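Local coordinates for glycerol uptake operon antiterminator-related protein (Thermotoga maritima, PDB 1VKF) that probably acts in transcription antitermination of glycerol uptake genes in response to glycerol-3-phosphate, at residues A[47-52]-A[59-64]. Sequence-based numbering, arbitrary orientation.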
loop_
_atom_site.group_PDB
_atom_site.type_symbol
_atom_site.label_atom_id
_atom_site.label_comp_id
_atom_site.label_asym_id
_atom_site.label_seq_id
_atom_site.Cartn_x
_atom_site.Cartn_y
_atom_site.Cartn_z
ATOM N N PHE A 47 9.615 -16.581 2.153
ATOM C CA PHE A 47 9.034 -17.570 1.265
ATOM C C PHE A 47 7.834 -16.999 0.518
ATOM O O PHE A 47 7.627 -17.260 -0.658
ATOM C CB PHE A 47 8.559 -18.767 2.056
ATOM C CG PHE A 47 9.627 -19.406 2.910
ATOM C CD1 PHE A 47 10.870 -19.733 2.382
ATOM C CD2 PHE A 47 9.364 -19.722 4.243
ATOM C CE1 PHE A 47 11.847 -20.333 3.180
ATOM C CE2 PHE A 47 10.347 -20.326 5.047
ATOM C CZ PHE A 47 11.583 -20.615 4.513
ATOM N N HIS A 48 7.036 -16.225 1.237
ATOM C CA HIS A 48 5.904 -15.536 0.622
ATOM C C HIS A 48 6.389 -14.617 -0.482
ATOM O O HIS A 48 5.823 -14.612 -1.606
ATOM C CB HIS A 48 5.093 -14.770 1.662
ATOM C CG HIS A 48 4.408 -15.653 2.660
ATOM N ND1 HIS A 48 3.922 -15.160 3.858
ATOM C CD2 HIS A 48 4.099 -16.974 2.641
ATOM C CE1 HIS A 48 3.345 -16.141 4.531
ATOM N NE2 HIS A 48 3.431 -17.251 3.814
ATOM N N LEU A 49 7.419 -13.830 -0.202
ATOM C CA LEU A 49 7.965 -12.930 -1.199
ATOM C C LEU A 49 8.579 -13.638 -2.414
ATOM O O LEU A 49 8.404 -13.183 -3.548
ATOM C CB LEU A 49 8.994 -11.984 -0.613
ATOM C CG LEU A 49 8.353 -10.977 0.378
ATOM C CD1 LEU A 49 9.380 -10.254 1.186
ATOM C CD2 LEU A 49 7.550 -9.953 -0.423
ATOM N N LYS A 50 9.294 -14.727 -2.187
ATOM C CA LYS A 50 9.814 -15.539 -3.288
ATOM C C LYS A 50 8.682 -15.970 -4.236
ATOM O O LYS A 50 8.859 -15.901 -5.451
ATOM C CB LYS A 50 10.521 -16.779 -2.757
ATOM C CG LYS A 50 10.917 -17.763 -3.865
ATOM C CD LYS A 50 12.081 -18.633 -3.502
ATOM C CE LYS A 50 12.563 -19.482 -4.715
ATOM N NZ LYS A 50 12.603 -18.696 -5.977
ATOM N N ILE A 51 7.557 -16.434 -3.698
ATOM C CA ILE A 51 6.425 -16.879 -4.530
ATOM C C ILE A 51 5.993 -15.699 -5.442
ATOM O O ILE A 51 5.767 -15.862 -6.651
ATOM C CB ILE A 51 5.244 -17.421 -3.694
ATOM C CG1 ILE A 51 5.583 -18.752 -3.044
ATOM C CG2 ILE A 51 3.965 -17.495 -4.556
ATOM C CD1 ILE A 51 4.611 -19.091 -1.851
ATOM N N LEU A 52 5.861 -14.511 -4.853
ATOM C CA LEU A 52 5.285 -13.370 -5.539
ATOM C C LEU A 52 6.299 -12.770 -6.498
ATOM O O LEU A 52 5.952 -12.395 -7.628
ATOM C CB LEU A 52 4.834 -12.323 -4.527
ATOM C CG LEU A 52 3.640 -12.768 -3.654
ATOM C CD1 LEU A 52 3.405 -11.699 -2.583
ATOM C CD2 LEU A 52 2.390 -13.000 -4.449
ATOM N N VAL A 59 6.395 -6.028 -5.257
ATOM C CA VAL A 59 5.716 -6.344 -4.000
ATOM C C VAL A 59 6.072 -5.342 -2.903
ATOM O O VAL A 59 7.237 -5.173 -2.564
ATOM C CB VAL A 59 6.007 -7.790 -3.496
ATOM C CG1 VAL A 59 5.186 -8.111 -2.255
ATOM C CG2 VAL A 59 5.748 -8.799 -4.562
ATOM N N PHE A 60 5.045 -4.669 -2.381
ATOM C CA PHE A 60 5.141 -3.865 -1.184
ATOM C C PHE A 60 4.518 -4.656 -0.029
ATOM O O PHE A 60 3.523 -5.401 -0.186
ATOM C CB PHE A 60 4.453 -2.481 -1.363
ATOM C CG PHE A 60 5.232 -1.525 -2.162
ATOM C CD1 PHE A 60 5.484 -1.750 -3.509
ATOM C CD2 PHE A 60 5.688 -0.418 -1.555
ATOM C CE1 PHE A 60 6.232 -0.836 -4.233
ATOM C CE2 PHE A 60 6.436 0.546 -2.286
ATOM C CZ PHE A 60 6.712 0.293 -3.601
ATOM N N VAL A 61 5.197 -4.619 1.115
ATOM C CA VAL A 61 4.780 -5.376 2.268
ATOM C C VAL A 61 4.274 -4.411 3.335
ATOM O O VAL A 61 4.956 -3.458 3.672
ATOM C CB VAL A 61 5.960 -6.154 2.886
ATOM C CG1 VAL A 61 5.568 -6.828 4.182
ATOM C CG2 VAL A 61 6.416 -7.188 1.888
ATOM N N ASP A 62 3.107 -4.672 3.884
ATOM C CA ASP A 62 2.620 -3.894 5.042
ATOM C C ASP A 62 3.327 -4.397 6.283
ATOM O O ASP A 62 2.970 -5.420 6.857
ATOM C CB ASP A 62 1.115 -4.035 5.237
ATOM C CG ASP A 62 0.602 -3.122 6.341
ATOM O OD1 ASP A 62 1.400 -2.714 7.200
ATOM O OD2 ASP A 62 -0.595 -2.764 6.435
HETATM N N MSE A 63 4.387 -3.713 6.637
HETATM C CA MSE A 63 5.292 -4.132 7.682
HETATM C C MSE A 63 4.582 -4.112 9.043
HETATM O O MSE A 63 4.930 -4.869 9.963
HETATM C CB MSE A 63 6.573 -3.333 7.638
HETATM C CG MSE A 63 6.390 -1.929 8.045
HETATM SE SE MSE A 63 8.082 -0.956 8.056
HETATM C CE MSE A 63 8.833 -1.748 9.772
ATOM N N ASP A 64 3.497 -3.340 9.141
ATOM C CA ASP A 64 2.775 -3.281 10.405
ATOM C C ASP A 64 1.987 -4.540 10.705
ATOM O O ASP A 64 1.549 -4.714 11.848
ATOM C CB ASP A 64 1.759 -2.130 10.392
ATOM C CG ASP A 64 2.348 -0.782 10.106
ATOM O OD1 ASP A 64 3.566 -0.534 10.252
ATOM O OD2 ASP A 64 1.574 0.164 9.764
#
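Asp64 N donates to Asp62 OD1 over 2.9 Å, an Asx turn at the C-terminal end of the strand whose Val59 and Val61 pack against Leu49 and Leu52. The bond is bent, 135° at the hydrogen, and reaches the anti side of the carboxylate oxygen. The setting is a beta-alpha-beta unit of a TIM barrel: strand 34-41, helix 45-54, then strand 58-62, which runs parallel to the first. The short segments of helix and second strand run nearly antiparallel, 153° between directions, with axes 10.1 Å apart. As the strand alternates, Val59 and Val61 face the helix while Phe60 turns to the other side of the sheet, its ring edge-to-face with that of Phe14. No hydrogen bond crosses the interface; the contact is wholly apolar. The CB of Leu49 does not aim at the strand, but with CG beside the backbone N (chi1 -67°) the side-chain end swings nearer, and CD2 reaches both valines, 3.5 Å from Val59 CG1 and 3.8 Å from Val61 CG2. Ala82, on helix 73-82, also touches Leu49. One turn on, Leu52 lies roughly at right angles to Val59, whose CG1 touches both leucines, 4.0 Å from Leu52 CD1, while Val59 CG2 rests 3.6 Å from the Leu52 CB methylene.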